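Local coordinates for protein MS5a (Brassica napus, PDB 6L77) that is of unknown biochemical function but is linked to meiosis, has a cystatin-like fold and probably enhances papain activity, at residues 13-22 and 51-59; 201-209 and 221-229. All coordinates share one frame; numbering follows the deposited sequence.

How the contacts relate
Both contacts are built on one long antiparallel sheet, on opposite sides of the chain's centre. In contact 1 the helix 12-29 lies over strand 49-60, the helix-on-sheet packing expected of a cystatin-like fold; in contact 2 the strands 201-212 and 219-227 pair as a hairpin farther across the same sheet. Their centres are about 23 Å apart and their nearest atoms about 5 Å apart, without touching. Strands 65-75 and 82-88 lie between them in the sheet order, and helix 138-150 meets side chains of both. Contact 1 is held by apolar and aromatic packing, contact 2 by a ladder of backbone hydrogen bonds.

Contact 1: residues 13-22 and 51-59; sequences VVKLYATVGL and SYNITLIAE
V14, Y17 and A18 of helix 12-29 pack onto Y52, I54 and L56 of strand 49-60, the helix-over-antiparallel-sheet layer of a cystatin-like fold. The axes of the short segments cross at -74° and come within 9.3 Å, and apolar groups meet in the gap. Alternate strand residues Y52, I54, L56 and A58 turn toward the helix, and their aliphatic or aromatic character suits this buried layer. I54 CD1 lies against the helix, 3.7 Å from Y17 CB and close to V14 O. The small A18 lets L56 come close, CB to CD2 being 3.9 Å, while L22 and L56 reach toward each other tip to tip. With CG between its backbone N and carbonyl carbon (chi1 56°), L56 turns CD1 to L22 and CD2 to A18.

The aromatic pair is an offset edge-to-face stack, with the edge of Y17 turned to the face of Y52, the centroids 5.7 Å apart and the planes at 64°. Y17 OH is hydrogen-bonded to Q75, which satisfies the buried hydroxyl and helps fix the ring. V14 divides its branches between two partners, CG1 meeting I54 CD1 and CG2 lying 3.8 Å from Y52 CE2.

Contact 2: residues 201-209 and 221-229; sequences VCKHIAIVR and LLGESQLVP
K203, near the start of strand 201-212, meets V228, their CB atoms 3.6 Å apart and their side chains crossing at about a right angle. From CB, with CG anti to the carbonyl carbon (chi1 -57°), the lysine chain bends at chi3; CE comes near V228 O and is 3.8 Å from V228 CG1, and NZ lies near that same methyl and 3.5 Å from O of the poorly ordered P229, without a hydrogen bond. A long aliphatic chain with a polar end suits this partly exposed site. An alanine here removes the chain beyond CB, which would probably leave V228 CG1 and V228 O less covered. K203 O accepts from V228 N at 2.9 Å, the donor standing above the carbonyl plane, and water 1 links K203 N to V228 O.

Strands 201-212 and 219-227 form an antiparallel beta hairpin. The hydrogen-bonded pairs are I205 with Q226, I207 with E224 and R209 with L222. Between them, V208 faces G223 at a CA-CA distance of 4.1 Å; glycine suits the position, having no CB to press on I207 O and V208 CG2. V228 CG2 packs 3.6 Å from I205 CG1. Q226 lies alongside I205, and its NE2 is hydrogen-bonded to D110 O. On the other face, L227 CD2 sits 3.4 Å from H204 ND1, and water 2, in the plane of the imidazole at its edge, joins ND1 to Q226 O.

Contact 1: residues 13-22 and 51-59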
# COMPACT_ATOMS: atom_id res chain seq x y z
N VAL A 13 -0.18 12.03 4.94
CA VAL A 13 0.66 11.38 3.93
C VAL A 13 1.95 10.86 4.55
O VAL A 13 2.45 9.79 4.17
CB VAL A 13 0.93 12.34 2.74
CG1 VAL A 13 1.77 13.55 3.16
CG2 VAL A 13 1.62 11.60 1.60
N VAL A 14 2.50 11.59 5.53
CA VAL A 14 3.73 11.14 6.16
C VAL A 14 3.48 9.89 6.99
O VAL A 14 4.28 8.95 6.98
CB VAL A 14 4.33 12.28 7.01
CG1 VAL A 14 5.54 11.80 7.78
CG2 VAL A 14 4.71 13.46 6.12
N LYS A 15 2.37 9.86 7.74
CA LYS A 15 2.04 8.66 8.49
C LYS A 15 1.85 7.47 7.55
O LYS A 15 2.34 6.37 7.83
CB LYS A 15 0.78 8.89 9.32
CG LYS A 15 0.38 7.68 10.13
CD LYS A 15 -0.87 7.93 10.94
CE LYS A 15 -1.43 6.63 11.50
NZ LYS A 15 -2.69 6.88 12.25
N LEU A 16 1.18 7.68 6.42
CA LEU A 16 0.97 6.58 5.48
C LEU A 16 2.29 6.10 4.88
O LEU A 16 2.53 4.89 4.79
CB LEU A 16 -0.01 7.01 4.38
CG LEU A 16 -1.46 7.24 4.82
CD1 LEU A 16 -2.29 7.87 3.70
CD2 LEU A 16 -2.11 5.95 5.28
N TYR A 17 3.18 7.03 4.50
CA TYR A 17 4.47 6.60 3.96
C TYR A 17 5.33 5.92 5.02
O TYR A 17 6.07 4.98 4.71
CB TYR A 17 5.21 7.78 3.33
CG TYR A 17 4.62 8.18 2.01
CD1 TYR A 17 3.81 7.31 1.30
CD2 TYR A 17 4.85 9.44 1.46
CE1 TYR A 17 3.25 7.66 0.07
CE2 TYR A 17 4.29 9.81 0.22
CZ TYR A 17 3.49 8.91 -0.45
OH TYR A 17 2.92 9.24 -1.66
N ALA A 18 5.27 6.39 6.26
CA ALA A 18 5.95 5.67 7.34
C ALA A 18 5.43 4.24 7.46
O ALA A 18 6.19 3.29 7.67
CB ALA A 18 5.77 6.40 8.66
N THR A 19 4.12 4.06 7.34
CA THR A 19 3.55 2.73 7.46
C THR A 19 3.91 1.87 6.25
O THR A 19 4.12 0.66 6.39
CB THR A 19 2.04 2.86 7.63
OG1 THR A 19 1.77 3.74 8.72
CG2 THR A 19 1.38 1.50 7.89
N VAL A 20 4.01 2.47 5.07
CA VAL A 20 4.51 1.75 3.90
C VAL A 20 5.93 1.26 4.15
O VAL A 20 6.28 0.12 3.81
CB VAL A 20 4.44 2.64 2.65
CG1 VAL A 20 5.21 1.99 1.49
CG2 VAL A 20 2.99 2.87 2.26
N GLY A 21 6.78 2.12 4.72
CA GLY A 21 8.14 1.69 5.02
C GLY A 21 8.17 0.53 5.99
O GLY A 21 8.95 -0.41 5.82
N LEU A 22 7.35 0.58 7.04
CA LEU A 22 7.29 -0.54 7.97
C LEU A 22 6.77 -1.80 7.29
O LEU A 22 7.23 -2.91 7.60
CB LEU A 22 6.43 -0.18 9.18
CG LEU A 22 7.06 0.87 10.09
CD1 LEU A 22 6.08 1.24 11.15
CD2 LEU A 22 8.32 0.32 10.74
N SER A 51 9.99 13.98 -2.71
CA SER A 51 10.69 13.02 -1.87
C SER A 51 10.43 13.32 -0.41
O SER A 51 10.43 14.48 0.01
CB SER A 51 12.19 13.02 -2.15
OG SER A 51 12.78 14.21 -1.70
N TYR A 52 10.24 12.25 0.36
CA TYR A 52 10.08 12.29 1.80
C TYR A 52 11.17 11.44 2.41
O TYR A 52 11.36 10.29 2.01
CB TYR A 52 8.71 11.76 2.24
CG TYR A 52 7.56 12.70 1.99
CD1 TYR A 52 6.91 12.71 0.76
CD2 TYR A 52 7.14 13.59 2.97
CE1 TYR A 52 5.86 13.58 0.52
CE2 TYR A 52 6.09 14.47 2.74
CZ TYR A 52 5.45 14.46 1.52
OH TYR A 52 4.42 15.33 1.31
N ASN A 53 11.91 12.01 3.35
CA ASN A 53 12.87 11.27 4.16
C ASN A 53 12.34 11.36 5.58
O ASN A 53 12.38 12.44 6.19
CB ASN A 53 14.28 11.85 4.03
CG ASN A 53 15.28 11.27 5.04
OD1 ASN A 53 15.05 10.22 5.64
ND2 ASN A 53 16.39 11.96 5.23
N ILE A 54 11.79 10.26 6.08
CA ILE A 54 11.02 10.24 7.31
C ILE A 54 11.81 9.48 8.36
O ILE A 54 12.27 8.36 8.11
CB ILE A 54 9.64 9.58 7.10
CG1 ILE A 54 8.87 10.31 6.01
CG2 ILE A 54 8.85 9.53 8.42
CD1 ILE A 54 7.68 9.47 5.47
N THR A 55 11.95 10.08 9.54
CA THR A 55 12.54 9.42 10.69
C THR A 55 11.40 9.11 11.66
O THR A 55 10.70 10.01 12.12
CB THR A 55 13.59 10.31 11.35
OG1 THR A 55 14.60 10.66 10.39
CG2 THR A 55 14.23 9.60 12.55
N LEU A 56 11.20 7.83 11.94
CA LEU A 56 10.08 7.42 12.78
C LEU A 56 10.58 6.49 13.87
O LEU A 56 11.68 5.93 13.79
CB LEU A 56 9.00 6.72 11.95
CG LEU A 56 9.51 5.51 11.17
CD1 LEU A 56 8.69 4.28 11.50
CD2 LEU A 56 9.53 5.75 9.65
N ILE A 57 9.76 6.35 14.91
CA ILE A 57 10.00 5.40 15.99
C ILE A 57 9.03 4.26 15.80
O ILE A 57 7.82 4.48 15.68
CB ILE A 57 9.81 6.05 17.37
CG1 ILE A 57 10.63 7.34 17.48
CG2 ILE A 57 10.17 5.05 18.46
CD1 ILE A 57 12.09 7.15 17.17
N ALA A 58 9.56 3.04 15.72
CA ALA A 58 8.74 1.83 15.66
C ALA A 58 8.78 1.13 17.01
O ALA A 58 9.82 1.11 17.67
CB ALA A 58 9.23 0.88 14.57
N GLU A 59 7.66 0.54 17.40
CA GLU A 59 7.60 -0.29 18.60
C GLU A 59 7.77 -1.75 18.20
O GLU A 59 7.16 -2.22 17.23
CB GLU A 59 6.28 -0.10 19.37
CG GLU A 59 6.24 -0.96 20.64
CD GLU A 59 5.06 -0.66 21.57
OE1 GLU A 59 4.18 0.16 21.24
OE2 GLU A 59 5.04 -1.25 22.67

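Contact 2: residues 201-209 and 221-229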
# COMPACT_ATOMS: atom_id res chain seq x y z
N VAL A 201 -23.88 4.71 2.15
CA VAL A 201 -22.47 4.42 1.92
C VAL A 201 -22.10 4.85 0.51
O VAL A 201 -22.95 5.01 -0.36
CB VAL A 201 -22.14 2.92 2.11
CG1 VAL A 201 -22.46 2.46 3.53
CG2 VAL A 201 -22.91 2.09 1.10
N CYS A 202 -20.80 5.05 0.30
CA CYS A 202 -20.24 5.28 -1.03
C CYS A 202 -19.44 4.05 -1.43
O CYS A 202 -18.67 3.52 -0.63
CB CYS A 202 -19.36 6.53 -1.07
SG CYS A 202 -18.68 6.90 -2.71
N LYS A 203 -19.64 3.59 -2.67
CA LYS A 203 -19.09 2.32 -3.13
C LYS A 203 -17.84 2.58 -3.96
O LYS A 203 -17.90 3.28 -4.98
CB LYS A 203 -20.14 1.55 -3.94
CG LYS A 203 -21.43 1.27 -3.18
CD LYS A 203 -22.35 0.30 -3.93
CE LYS A 203 -22.79 0.86 -5.28
NZ LYS A 203 -23.82 0.01 -5.96
N HIS A 204 -16.71 2.03 -3.52
CA HIS A 204 -15.41 2.28 -4.11
C HIS A 204 -14.79 0.99 -4.63
O HIS A 204 -14.99 -0.09 -4.07
CB HIS A 204 -14.42 2.89 -3.11
CG HIS A 204 -14.83 4.21 -2.55
ND1 HIS A 204 -14.58 5.41 -3.19
CD2 HIS A 204 -15.45 4.54 -1.38
CE1 HIS A 204 -15.03 6.41 -2.45
NE2 HIS A 204 -15.56 5.91 -1.35
N ILE A 205 -13.97 1.13 -5.68
CA ILE A 205 -13.01 0.11 -6.10
C ILE A 205 -11.65 0.78 -6.24
O ILE A 205 -11.55 1.84 -6.86
CB ILE A 205 -13.42 -0.56 -7.43
CG1 ILE A 205 -14.68 -1.41 -7.23
CG2 ILE A 205 -12.27 -1.40 -7.98
CD1 ILE A 205 -15.27 -1.94 -8.53
N ALA A 206 -10.62 0.17 -5.65
CA ALA A 206 -9.24 0.60 -5.85
C ALA A 206 -8.49 -0.49 -6.60
O ALA A 206 -8.71 -1.69 -6.37
CB ALA A 206 -8.55 0.90 -4.52
N ILE A 207 -7.61 -0.08 -7.50
CA ILE A 207 -6.75 -1.01 -8.24
C ILE A 207 -5.32 -0.55 -8.03
O ILE A 207 -4.99 0.60 -8.32
CB ILE A 207 -7.10 -1.04 -9.74
CG1 ILE A 207 -8.56 -1.48 -9.93
CG2 ILE A 207 -6.16 -1.98 -10.48
CD1 ILE A 207 -9.04 -1.44 -11.37
N VAL A 208 -4.46 -1.43 -7.50
CA VAL A 208 -3.10 -1.04 -7.14
C VAL A 208 -2.13 -2.11 -7.62
O VAL A 208 -2.28 -3.29 -7.28
CB VAL A 208 -2.93 -0.85 -5.63
CG1 VAL A 208 -1.48 -0.44 -5.33
CG2 VAL A 208 -3.89 0.19 -5.09
N ARG A 209 -1.12 -1.71 -8.39
CA ARG A 209 -0.04 -2.62 -8.76
C ARG A 209 1.16 -2.37 -7.85
O ARG A 209 1.66 -1.24 -7.76
CB ARG A 209 0.38 -2.47 -10.22
CG ARG A 209 1.41 -3.52 -10.60
CD ARG A 209 1.95 -3.32 -12.01
NE ARG A 209 0.92 -3.53 -13.02
CZ ARG A 209 0.40 -2.57 -13.78
NH1 ARG A 209 0.81 -1.31 -13.65
NH2 ARG A 209 -0.54 -2.88 -14.67
N LEU A 221 4.45 1.46 -5.99
CA LEU A 221 3.00 1.32 -6.02
C LEU A 221 2.42 2.26 -7.06
O LEU A 221 2.75 3.45 -7.07
CB LEU A 221 2.37 1.61 -4.65
CG LEU A 221 2.71 0.70 -3.47
CD1 LEU A 221 1.71 0.90 -2.34
CD2 LEU A 221 2.74 -0.76 -3.88
N LEU A 222 1.57 1.73 -7.93
CA LEU A 222 0.85 2.53 -8.92
C LEU A 222 -0.61 2.14 -8.84
O LEU A 222 -0.95 0.96 -8.94
CB LEU A 222 1.39 2.29 -10.33
CG LEU A 222 0.67 3.08 -11.41
CD1 LEU A 222 0.91 4.56 -11.20
CD2 LEU A 222 1.13 2.65 -12.80
N GLY A 223 -1.49 3.13 -8.66
CA GLY A 223 -2.88 2.83 -8.40
C GLY A 223 -3.83 3.84 -9.02
O GLY A 223 -3.46 4.98 -9.31
N GLU A 224 -5.07 3.40 -9.17
CA GLU A 224 -6.17 4.22 -9.65
C GLU A 224 -7.43 3.84 -8.89
O GLU A 224 -7.59 2.69 -8.47
CB GLU A 224 -6.39 4.05 -11.15
CG GLU A 224 -5.28 4.64 -11.99
CD GLU A 224 -5.51 4.49 -13.49
OE1 GLU A 224 -6.36 3.66 -13.88
OE2 GLU A 224 -4.83 5.20 -14.26
N SER A 225 -8.33 4.81 -8.72
CA SER A 225 -9.57 4.61 -8.00
C SER A 225 -10.77 4.92 -8.89
O SER A 225 -10.68 5.72 -9.83
CB SER A 225 -9.64 5.49 -6.75
OG SER A 225 -8.73 5.01 -5.78
N GLN A 226 -11.90 4.29 -8.57
CA GLN A 226 -13.13 4.50 -9.31
C GLN A 226 -14.31 4.31 -8.37
O GLN A 226 -14.19 3.66 -7.33
CB GLN A 226 -13.22 3.54 -10.51
CG GLN A 226 -13.22 2.08 -10.10
CD GLN A 226 -13.19 1.13 -11.29
OE1 GLN A 226 -14.21 0.58 -11.68
NE2 GLN A 226 -12.00 0.93 -11.85
N LEU A 227 -15.44 4.90 -8.72
CA LEU A 227 -16.68 4.70 -7.98
C LEU A 227 -17.53 3.63 -8.65
O LEU A 227 -17.52 3.48 -9.88
CB LEU A 227 -17.48 6.00 -7.87
CG LEU A 227 -16.85 7.17 -7.10
CD1 LEU A 227 -17.82 8.33 -7.04
CD2 LEU A 227 -16.45 6.74 -5.71
N VAL A 228 -18.28 2.89 -7.84
CA VAL A 228 -19.21 1.88 -8.33
C VAL A 228 -20.57 2.55 -8.53
O VAL A 228 -21.13 3.07 -7.55
CB VAL A 228 -19.33 0.70 -7.36
CG1 VAL A 228 -20.30 -0.33 -7.89
CG2 VAL A 228 -17.96 0.08 -7.08
N PRO A 229 -21.13 2.55 -9.75
CA PRO A 229 -22.41 3.15 -10.17
C PRO A 229 -23.50 3.17 -9.10
O PRO A 229 -24.05 2.13 -8.76
CB PRO A 229 -22.84 2.25 -11.33
CG PRO A 229 -21.55 1.63 -11.86
CD PRO A 229 -20.43 1.96 -10.90
O HOH W 1 -21.17 4.98 -5.04
O HOH W 2 -12.82 4.87 -5.25